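Local coordinates for protein Pgp2 (Campylobacter jejuni subsp. jejuni, PDB 6XJ6) that acts as an LD-carboxypeptidase on peptidoglycan and directs helical cell shape, using a peptidoglycan-binding pocket on its accessory NTF2-like domain, at residues A[217-220]-A[221-225]; A[183-186]-A[187-191]; A[7-10]-A[11-14]. One frame throughout, in Å; residues are numbered along the deposited sequence.

Interaction 1. Residues A[217-220]-A[221-225]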
ATOM      1  N   SER A 217      12.009  -7.850 -23.951  1.00 29.89           N
ATOM      2  CA  SER A 217      13.131  -7.579 -24.841  1.00 30.54           C
ATOM      3  C   SER A 217      13.931  -6.368 -24.374  1.00 29.05           C
ATOM      4  O   SER A 217      15.160  -6.344 -24.502  1.00 34.40           O
ATOM      5  CB  SER A 217      12.622  -7.386 -26.267  1.00 40.83           C
ATOM      6  OG  SER A 217      11.992  -8.568 -26.734  1.00 47.30           O
ATOM      7  N   MET A 218      13.253  -5.356 -23.827  1.00 27.31           N
ATOM      8  CA  MET A 218      13.959  -4.195 -23.292  1.00 26.20           C
ATOM      9  C   MET A 218      14.861  -4.593 -22.135  1.00 25.89           C
ATOM     10  O   MET A 218      16.014  -4.154 -22.053  1.00 26.09           O
ATOM     11  CB  MET A 218      12.958  -3.145 -22.809  1.00 28.05           C
ATOM     12  CG  MET A 218      13.607  -1.917 -22.172  1.00 33.11           C
ATOM     13  SD  MET A 218      12.463  -0.885 -21.247  1.00 31.42           S
ATOM     14  CE  MET A 218      12.192  -1.859 -19.769  1.00 25.73           C
ATOM     15  N   LYS A 219      14.344  -5.406 -21.219  1.00 23.32           N
ATOM     16  CA  LYS A 219      15.142  -5.795 -20.063  1.00 24.46           C
ATOM     17  C   LYS A 219      16.316  -6.663 -20.480  1.00 24.75           C
ATOM     18  O   LYS A 219      17.422  -6.511 -19.949  1.00 25.86           O
ATOM     19  CB  LYS A 219      14.273  -6.507 -19.029  1.00 26.16           C
ATOM     20  CG  LYS A 219      13.327  -5.574 -18.298  1.00 26.37           C
ATOM     21  CD  LYS A 219      14.089  -4.651 -17.351  1.00 25.63           C
ATOM     22  CE  LYS A 219      13.160  -3.714 -16.602  1.00 28.20           C
ATOM     23  NZ  LYS A 219      13.893  -2.935 -15.567  1.00 36.90           N
ATOM     24  N   LYS A 220      16.105  -7.571 -21.437  1.00 25.23           N
ATOM     25  CA  LYS A 220      17.214  -8.385 -21.913  1.00 27.94           C
ATOM     26  C   LYS A 220      18.292  -7.496 -22.509  1.00 29.04           C
ATOM     27  O   LYS A 220      19.487  -7.703 -22.275  1.00 33.90           O
ATOM     28  CB  LYS A 220      16.717  -9.395 -22.948  1.00 37.37           C
ATOM     29  CG  LYS A 220      17.754 -10.440 -23.325  1.00 42.39           C
ATOM     30  CD  LYS A 220      17.226 -11.397 -24.376  1.00 40.32           C
ATOM     31  CE  LYS A 220      18.242 -12.480 -24.690  1.00 42.38           C
ATOM     32  NZ  LYS A 220      17.713 -13.463 -25.674  1.00 58.84           N
ATOM     33  N   SER A 221      17.879  -6.473 -23.257  1.00 28.75           N
ATOM     34  CA  SER A 221      18.829  -5.525 -23.820  1.00 30.05           C
ATOM     35  C   SER A 221      19.607  -4.812 -22.716  1.00 29.22           C
ATOM     36  O   SER A 221      20.842  -4.727 -22.763  1.00 30.89           O
ATOM     37  CB  SER A 221      18.067  -4.525 -24.691  1.00 33.73           C
ATOM     38  OG  SER A 221      18.950  -3.717 -25.422  1.00 35.83           O
ATOM     39  N   ILE A 222      18.897  -4.291 -21.712  1.00 27.48           N
ATOM     40  CA  ILE A 222      19.556  -3.606 -20.599  1.00 26.92           C
ATOM     41  C   ILE A 222      20.474  -4.566 -19.846  1.00 27.10           C
ATOM     42  O   ILE A 222      21.624  -4.236 -19.537  1.00 28.65           O
ATOM     43  CB  ILE A 222      18.513  -2.959 -19.671  1.00 25.21           C
ATOM     44  CG1 ILE A 222      17.782  -1.839 -20.419  1.00 25.78           C
ATOM     45  CG2 ILE A 222      19.177  -2.418 -18.395  1.00 25.51           C
ATOM     46  CD1 ILE A 222      16.636  -1.247 -19.651  1.00 26.21           C
ATOM     47  N   PHE A 223      19.973  -5.761 -19.529  1.00 25.95           N
ATOM     48  CA  PHE A 223      20.766  -6.731 -18.780  1.00 26.45           C
ATOM     49  C   PHE A 223      21.975  -7.226 -19.566  1.00 29.00           C
ATOM     50  O   PHE A 223      22.916  -7.754 -18.961  1.00 31.29           O
ATOM     51  CB  PHE A 223      19.896  -7.931 -18.392  1.00 25.07           C
ATOM     52  CG  PHE A 223      18.963  -7.684 -17.229  1.00 25.25           C
ATOM     53  CD1 PHE A 223      18.718  -6.411 -16.745  1.00 24.29           C
ATOM     54  CD2 PHE A 223      18.324  -8.752 -16.620  1.00 31.64           C
ATOM     55  CE1 PHE A 223      17.852  -6.209 -15.682  1.00 27.74           C
ATOM     56  CE2 PHE A 223      17.466  -8.554 -15.556  1.00 36.06           C
ATOM     57  CZ  PHE A 223      17.231  -7.279 -15.088  1.00 28.66           C
ATOM     58  N   SER A 224      21.974  -7.080 -20.895  1.00 30.35           N
ATOM     59  CA  SER A 224      23.092  -7.574 -21.695  1.00 34.77           C
ATOM     60  C   SER A 224      24.388  -6.838 -21.387  1.00 42.13           C
ATOM     61  O   SER A 224      25.464  -7.329 -21.742  1.00 41.75           O
ATOM     62  CB  SER A 224      22.776  -7.457 -23.185  1.00 36.80           C
ATOM     63  OG  SER A 224      22.927  -6.122 -23.627  1.00 37.58           O
ATOM     64  N   ARG A 225      24.314  -5.669 -20.747  1.00 38.09           N
ATOM     65  CA  ARG A 225      25.533  -5.023 -20.275  1.00 49.97           C
ATOM     66  C   ARG A 225      26.292  -5.933 -19.319  1.00 42.18           C
ATOM     67  O   ARG A 225      27.516  -5.814 -19.188  1.00 50.11           O
ATOM     68  CB  ARG A 225      25.197  -3.710 -19.568  1.00 36.25           C
ATOM     69  CG  ARG A 225      24.450  -2.702 -20.410  1.00 59.81           C
ATOM     70  CD  ARG A 225      25.219  -1.392 -20.490  1.00 57.89           C
ATOM     71  NE  ARG A 225      24.644  -0.465 -21.463  1.00 51.68           N
ATOM     72  CZ  ARG A 225      25.249   0.641 -21.886  1.00 60.34           C
ATOM     73  NH1 ARG A 225      26.455   0.960 -21.430  1.00 60.59           N
ATOM     74  NH2 ARG A 225      24.652   1.425 -22.776  1.00 43.43           N
TER
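M218 and I222 lie side by side along the exposed flank of helix 212-223, one turn apart and pointing the same way. I222 sets its CG1 beside its own backbone N (chi1 -66°) and runs on extended to CD1, which therefore reaches back down the helix and ends 4.0 Å from M218 CG. The same branch rides over the backbone, with I222 CG1 3.3 Å from M218 O. M218 leaves the helix with CG opposite its backbone N and bends only near its end, so the methylene CG, rather than the sulfur, does the touching.

On the next face K219 and F223 are paired more loosely: K219 CD comes within 4.4 Å of F223 CE1. The carbonyl that F223's own N-H grips, K219 O, lies obliquely to the ring, 3.3 Å from F223 CG. That backbone bond, F223 N to K219 O, measures 2.7 Å. The lysine ammonium does not end on the ring; it is hydrogen-bonded to Y195 OH, while F223 meets Y195 edge-to-face and makes a cation-pi contact with K229. F223 is thus the buried residue of an otherwise solvent-facing stretch.

Further along the pattern changes. S224 N makes only a weak bond to K220 O, and its side chain adds a bond to a different carbonyl: with OG held between backbone N and carbonyl carbon (chi1 77°), the hydroxyl folds back and donates to S221 O at 2.7 Å. S221 O also accepts S224 N, so one carbonyl takes two donors from a single residue. This is a serine side-chain to main-chain hydrogen bond, i to i-3, on helix 212-223 of the NTF2-like domain, an outer helix that buries one aromatic here and leaves its other side chains at least partly exposed.

Interaction 2. Residues A[183-186]-A[187-191]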
ATOM      1  N   TRP A 183      14.068 -12.289  -6.767  1.00 20.22           N
ATOM      2  CA  TRP A 183      13.985 -11.285  -7.821  1.00 19.38           C
ATOM      3  C   TRP A 183      15.169 -10.325  -7.755  1.00 19.99           C
ATOM      4  O   TRP A 183      15.769  -9.994  -8.786  1.00 22.44           O
ATOM      5  CB  TRP A 183      12.647 -10.563  -7.653  1.00 18.75           C
ATOM      6  CG  TRP A 183      12.413  -9.281  -8.413  1.00 18.15           C
ATOM      7  CD1 TRP A 183      12.065  -9.146  -9.728  1.00 18.04           C
ATOM      8  CD2 TRP A 183      12.432  -7.962  -7.866  1.00 18.08           C
ATOM      9  NE1 TRP A 183      11.897  -7.821 -10.036  1.00 19.62           N
ATOM     10  CE2 TRP A 183      12.113  -7.072  -8.908  1.00 17.63           C
ATOM     11  CE3 TRP A 183      12.695  -7.447  -6.595  1.00 18.36           C
ATOM     12  CZ2 TRP A 183      12.048  -5.692  -8.717  1.00 18.08           C
ATOM     13  CZ3 TRP A 183      12.641  -6.081  -6.407  1.00 18.19           C
ATOM     14  CH2 TRP A 183      12.319  -5.217  -7.464  1.00 17.01           C
ATOM     15  N   LYS A 184      15.538  -9.893  -6.545  1.00 21.18           N
ATOM     16  CA  LYS A 184      16.707  -9.037  -6.367  1.00 21.43           C
ATOM     17  C   LYS A 184      17.967  -9.706  -6.906  1.00 22.13           C
ATOM     18  O   LYS A 184      18.776  -9.072  -7.598  1.00 21.27           O
ATOM     19  CB  LYS A 184      16.874  -8.715  -4.880  1.00 24.40           C
ATOM     20  CG  LYS A 184      18.081  -7.857  -4.533  1.00 25.76           C
ATOM     21  CD  LYS A 184      18.179  -7.668  -3.027  1.00 27.36           C
ATOM     22  CE  LYS A 184      19.425  -6.918  -2.621  1.00 32.17           C
ATOM     23  NZ  LYS A 184      20.665  -7.702  -2.886  1.00 34.71           N
ATOM     24  N   LEU A 185      18.159 -10.987  -6.589  1.00 21.46           N
ATOM     25  CA  LEU A 185      19.352 -11.684  -7.054  1.00 22.01           C
ATOM     26  C   LEU A 185      19.367 -11.786  -8.574  1.00 23.91           C
ATOM     27  O   LEU A 185      20.425 -11.656  -9.203  1.00 25.18           O
ATOM     28  CB  LEU A 185      19.418 -13.079  -6.429  1.00 23.90           C
ATOM     29  CG  LEU A 185      20.643 -13.911  -6.823  1.00 27.30           C
ATOM     30  CD1 LEU A 185      21.919 -13.240  -6.338  1.00 29.26           C
ATOM     31  CD2 LEU A 185      20.547 -15.317  -6.267  1.00 29.26           C
ATOM     32  N   ALA A 186      18.205 -12.028  -9.178  1.00 23.99           N
ATOM     33  CA  ALA A 186      18.131 -12.104 -10.633  1.00 21.99           C
ATOM     34  C   ALA A 186      18.542 -10.782 -11.270  1.00 22.79           C
ATOM     35  O   ALA A 186      19.297 -10.763 -12.250  1.00 26.22           O
ATOM     36  CB  ALA A 186      16.715 -12.488 -11.057  1.00 23.24           C
ATOM     37  N   TRP A 187      18.053  -9.664 -10.729  1.00 23.14           N
ATOM     38  CA  TRP A 187      18.461  -8.361 -11.245  1.00 25.45           C
ATOM     39  C   TRP A 187      19.950  -8.134 -11.040  1.00 25.32           C
ATOM     40  O   TRP A 187      20.641  -7.640 -11.941  1.00 27.18           O
ATOM     41  CB  TRP A 187      17.658  -7.254 -10.561  1.00 30.23           C
ATOM     42  CG  TRP A 187      18.094  -5.878 -10.963  1.00 36.55           C
ATOM     43  CD1 TRP A 187      17.622  -5.143 -12.013  1.00 39.82           C
ATOM     44  CD2 TRP A 187      19.094  -5.072 -10.328  1.00 42.89           C
ATOM     45  NE1 TRP A 187      18.265  -3.930 -12.070  1.00 42.83           N
ATOM     46  CE2 TRP A 187      19.173  -3.860 -11.046  1.00 44.37           C
ATOM     47  CE3 TRP A 187      19.931  -5.256  -9.221  1.00 46.72           C
ATOM     48  CZ2 TRP A 187      20.053  -2.838 -10.694  1.00 48.00           C
ATOM     49  CZ3 TRP A 187      20.805  -4.238  -8.872  1.00 49.47           C
ATOM     50  CH2 TRP A 187      20.858  -3.045  -9.606  1.00 49.60           C
ATOM     51  N   THR A 188      20.459  -8.480  -9.856  1.00 25.86           N
ATOM     52  CA  THR A 188      21.879  -8.308  -9.571  1.00 25.89           C
ATOM     53  C   THR A 188      22.734  -9.066 -10.575  1.00 28.13           C
ATOM     54  O   THR A 188      23.774  -8.568 -11.024  1.00 29.73           O
ATOM     55  CB  THR A 188      22.181  -8.801  -8.151  1.00 28.41           C
ATOM     56  OG1 THR A 188      21.456  -8.016  -7.195  1.00 28.54           O
ATOM     57  CG2 THR A 188      23.674  -8.699  -7.846  1.00 31.35           C
ATOM     58  N   ASN A 189      22.320 -10.279 -10.927  1.00 32.94           N
ATOM     59  CA  ASN A 189      23.088 -11.138 -11.814  1.00 32.47           C
ATOM     60  C   ASN A 189      22.708 -10.965 -13.278  1.00 29.43           C
ATOM     61  O   ASN A 189      23.221 -11.704 -14.124  1.00 38.52           O
ATOM     62  CB  ASN A 189      22.918 -12.605 -11.405  1.00 39.39           C
ATOM     63  CG  ASN A 189      23.593 -12.925 -10.088  1.00 49.33           C
ATOM     64  OD1 ASN A 189      24.485 -12.204  -9.641  1.00 47.93           O
ATOM     65  ND2 ASN A 189      23.177 -14.019  -9.463  1.00 55.14           N
ATOM     66  N   SER A 190      21.833 -10.011 -13.597  1.00 27.80           N
ATOM     67  CA  SER A 190      21.395  -9.800 -14.979  1.00 28.57           C
ATOM     68  C   SER A 190      20.814 -11.084 -15.567  1.00 33.10           C
ATOM     69  O   SER A 190      21.004 -11.397 -16.744  1.00 33.38           O
ATOM     70  CB  SER A 190      22.528  -9.245 -15.845  1.00 42.34           C
ATOM     71  OG  SER A 190      22.940  -7.970 -15.376  1.00 39.42           O
ATOM     72  N   ASP A 191      20.097 -11.832 -14.728  1.00 31.83           N
ATOM     73  CA  ASP A 191      19.443 -13.082 -15.117  1.00 26.05           C
ATOM     74  C   ASP A 191      18.049 -12.727 -15.616  1.00 24.50           C
ATOM     75  O   ASP A 191      17.081 -12.687 -14.856  1.00 26.15           O
ATOM     76  CB  ASP A 191      19.391 -14.024 -13.921  1.00 26.82           C
ATOM     77  CG  ASP A 191      18.668 -15.326 -14.218  1.00 30.51           C
ATOM     78  OD1 ASP A 191      18.200 -15.517 -15.356  1.00 31.66           O
ATOM     79  OD2 ASP A 191      18.569 -16.170 -13.301  1.00 30.44           O
TER
HETATM   80  O   HOH W   1      20.872  -9.935  -4.717  1.00 32.16           O
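A Schellman motif closes helix 170-188, with A186 and D191 at its two ends: D191 N donates to A186 O at 2.8 Å, five residues back. Inside that loop S190 takes a positive phi of 56° and its N bonds to W187 O. The wrap brings D191 CB to 4.2 Å from A186 CB, the methyl of the alanine against the aspartate's first carbon as the chain turns out of the helix. D191 then serves as N-cap of helix 192-196: its side chain caps a backbone N of that helix, and OD2 is bonded to T194 OG1, so two helices follow each other with hardly a linker.

One turn earlier, K184 O is held by two donors from T188. The backbone N comes at 2.9 Å, and OG1, also at 2.9 Å, approaches from above the carbonyl plane. T188 can do this because its hydroxyl stands beside its own N (chi1 -62°), facing the preceding turn. A water extends the grip: it donates to T188 OG1 and accepts from K184 NZ, which is bonded in addition to I231 O.

In the NTF2-like fold this long helix lies against the curved antiparallel sheet, and W183 faces inward onto F233, M281 and I283, its NE1 held by Y199 OH. W187 points elsewhere, toward Y195 and I231, and K184 O lies at the edge of its indole, near the ring plane. On the solvent side L185 and N189 cross at an angle: L185 CD1 rests 3.5 Å from N189 ND2, a methyl against an amide nitrogen, while N189 N completes the helical bond to L185 O at 2.9 Å.

Interaction 3. Residues A[7-10]-A[11-14]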
ATOM      1  N   ASP A   7      11.316 -20.390   4.644  1.00 19.85           N
ATOM      2  CA  ASP A   7      11.341 -20.794   6.043  1.00 19.66           C
ATOM      3  C   ASP A   7      12.237 -19.901   6.885  1.00 19.05           C
ATOM      4  O   ASP A   7      12.039 -19.814   8.104  1.00 21.39           O
ATOM      5  CB  ASP A   7      11.762 -22.255   6.170  1.00 21.13           C
ATOM      6  CG  ASP A   7      10.671 -23.214   5.726  1.00 22.03           C
ATOM      7  OD1 ASP A   7       9.640 -22.755   5.182  1.00 25.68           O
ATOM      8  OD2 ASP A   7      10.841 -24.429   5.923  1.00 25.74           O
ATOM      9  N   PHE A   8      13.220 -19.238   6.275  1.00 21.06           N
ATOM     10  CA  PHE A   8      13.973 -18.238   7.015  1.00 19.58           C
ATOM     11  C   PHE A   8      13.044 -17.126   7.478  1.00 18.64           C
ATOM     12  O   PHE A   8      13.069 -16.715   8.644  1.00 21.24           O
ATOM     13  CB  PHE A   8      15.096 -17.672   6.149  1.00 19.49           C
ATOM     14  CG  PHE A   8      15.703 -16.419   6.709  1.00 22.96           C
ATOM     15  CD1 PHE A   8      16.613 -16.475   7.749  1.00 25.10           C
ATOM     16  CD2 PHE A   8      15.352 -15.183   6.205  1.00 23.63           C
ATOM     17  CE1 PHE A   8      17.162 -15.320   8.264  1.00 26.85           C
ATOM     18  CE2 PHE A   8      15.894 -14.029   6.720  1.00 26.48           C
ATOM     19  CZ  PHE A   8      16.801 -14.098   7.747  1.00 27.83           C
ATOM     20  N   TRP A   9      12.198 -16.641   6.571  1.00 18.63           N
ATOM     21  CA  TRP A   9      11.282 -15.568   6.924  1.00 17.82           C
ATOM     22  C   TRP A   9      10.213 -16.038   7.901  1.00 19.16           C
ATOM     23  O   TRP A   9       9.804 -15.278   8.782  1.00 21.18           O
ATOM     24  CB  TRP A   9      10.678 -14.981   5.655  1.00 18.55           C
ATOM     25  CG  TRP A   9      11.712 -14.288   4.865  1.00 19.90           C
ATOM     26  CD1 TRP A   9      12.231 -14.669   3.660  1.00 21.08           C
ATOM     27  CD2 TRP A   9      12.392 -13.087   5.238  1.00 21.69           C
ATOM     28  NE1 TRP A   9      13.192 -13.771   3.260  1.00 22.88           N
ATOM     29  CE2 TRP A   9      13.307 -12.790   4.211  1.00 24.04           C
ATOM     30  CE3 TRP A   9      12.312 -12.232   6.340  1.00 23.19           C
ATOM     31  CZ2 TRP A   9      14.133 -11.669   4.254  1.00 25.77           C
ATOM     32  CZ3 TRP A   9      13.135 -11.128   6.384  1.00 26.05           C
ATOM     33  CH2 TRP A   9      14.030 -10.854   5.346  1.00 27.15           C
ATOM     34  N   LEU A  10       9.754 -17.286   7.778  1.00 19.83           N
ATOM     35  CA  LEU A  10       8.829 -17.804   8.780  1.00 21.03           C
ATOM     36  C   LEU A  10       9.449 -17.728  10.167  1.00 21.13           C
ATOM     37  O   LEU A  10       8.786 -17.333  11.132  1.00 23.10           O
ATOM     38  CB  LEU A  10       8.428 -19.241   8.454  1.00 23.35           C
ATOM     39  CG  LEU A  10       7.488 -19.449   7.267  1.00 24.71           C
ATOM     40  CD1 LEU A  10       7.296 -20.934   7.019  1.00 27.15           C
ATOM     41  CD2 LEU A  10       6.150 -18.761   7.493  1.00 26.01           C
ATOM     42  N   SER A  11      10.731 -18.079  10.273  1.00 21.64           N
ATOM     43  CA  SER A  11      11.421 -18.020  11.556  1.00 22.10           C
ATOM     44  C   SER A  11      11.544 -16.583  12.047  1.00 22.98           C
ATOM     45  O   SER A  11      11.343 -16.307  13.236  1.00 25.84           O
ATOM     46  CB  SER A  11      12.800 -18.670  11.426  1.00 27.79           C
ATOM     47  OG  SER A  11      13.532 -18.547  12.625  1.00 33.98           O
ATOM     48  N   GLU A  12      11.867 -15.652  11.143  1.00 22.37           N
ATOM     49  CA  GLU A  12      11.990 -14.251  11.529  1.00 23.79           C
ATOM     50  C   GLU A  12      10.657 -13.695  12.009  1.00 21.95           C
ATOM     51  O   GLU A  12      10.608 -12.939  12.988  1.00 24.79           O
ATOM     52  CB  GLU A  12      12.503 -13.431  10.346  1.00 25.20           C
ATOM     53  CG  GLU A  12      13.890 -13.815   9.881  1.00 29.53           C
ATOM     54  CD  GLU A  12      14.946 -13.558  10.935  1.00 34.73           C
ATOM     55  OE1 GLU A  12      15.253 -12.377  11.193  1.00 34.25           O
ATOM     56  OE2 GLU A  12      15.460 -14.539  11.513  1.00 39.82           O
ATOM     57  N   ILE A  13       9.567 -14.051  11.325  1.00 22.18           N
ATOM     58  CA  ILE A  13       8.245 -13.569  11.714  1.00 21.84           C
ATOM     59  C   ILE A  13       7.841 -14.148  13.061  1.00 24.16           C
ATOM     60  O   ILE A  13       7.266 -13.450  13.905  1.00 25.65           O
ATOM     61  CB  ILE A  13       7.218 -13.898  10.612  1.00 20.93           C
ATOM     62  CG1 ILE A  13       7.490 -13.059   9.364  1.00 19.85           C
ATOM     63  CG2 ILE A  13       5.793 -13.663  11.104  1.00 23.42           C
ATOM     64  CD1 ILE A  13       6.827 -13.599   8.123  1.00 21.50           C
ATOM     65  N   GLY A  14       8.123 -15.428  13.281  1.00 26.14           N
ATOM     66  CA  GLY A  14       7.773 -16.040  14.549  1.00 27.85           C
ATOM     67  C   GLY A  14       6.294 -15.911  14.839  1.00 26.48           C
ATOM     68  O   GLY A  14       5.440 -16.114  13.969  1.00 26.19           O
TER
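F8 turns its ring away from its backbone N (chi1 166°), and E12 brings CG beside its own N and then bends again (chi2 -64°); together these turns fold the glutamate across the phenyl face. E12 CG lies over that face, 3.8 Å from the ring centroid and displaced toward the rim, in a CH-pi contact, with CZ its nearest ring atom at 3.6 Å. The carboxylate continues over the same ring, its plane only 3° from that of the phenyl, and E12 OE2 stands 3.8 Å from F8 CE1.

W9 lies at the edge of the phenyl ring, with NE1 in its plane. The six-membered ring of the indole brushes E12 at a slant, CE3 being 4.2 Å from CB, and the carboxylate is turned almost upright to the indole. F8 CD2 in turn sits 3.7 Å above the W9 ring plane, over its centre, whereas W9 NE1 bonds to O of H3, probably a remnant of the expression tag.

Beneath the side chains the helix is regular, and E12 N bonds to F8 O at 3.0 Å. G14 N still reaches L10 O at 2.9 Å, but the positive phi of G14 takes the chain out of helix 6-13. L10 and I13 pack on helix 170-188, through A174 and I173.

A carboxylate over a pi face would be expected to be mildly unfavourable, so dispersion and the CG hydrogens probably carry the contact, while the exposed position of E12 would allow solvation of the charge.

In the fold
All three contacts are local, between residues about one turn apart along helices, and lie away from the predicted active site. Interactions 1 and 2 belong to the NTF2-like domain and touch each other: F223 CZ packs 3.8 Å from W187 CD1, so F223 rests on W187 and on the turn after helix 170-188. Interaction 3, whose nearest atoms are about 9 Å from interaction 2, lies on helix 6-13, which packs on an earlier part of that same helix 170-188. Interaction 1 is a surface contact, the other two are partly buried. Their chemistry differs: aliphatic pairing and a serine side-chain to main-chain bond in 1, polar capping in 2, aromatic stacking under a carboxylate in 3.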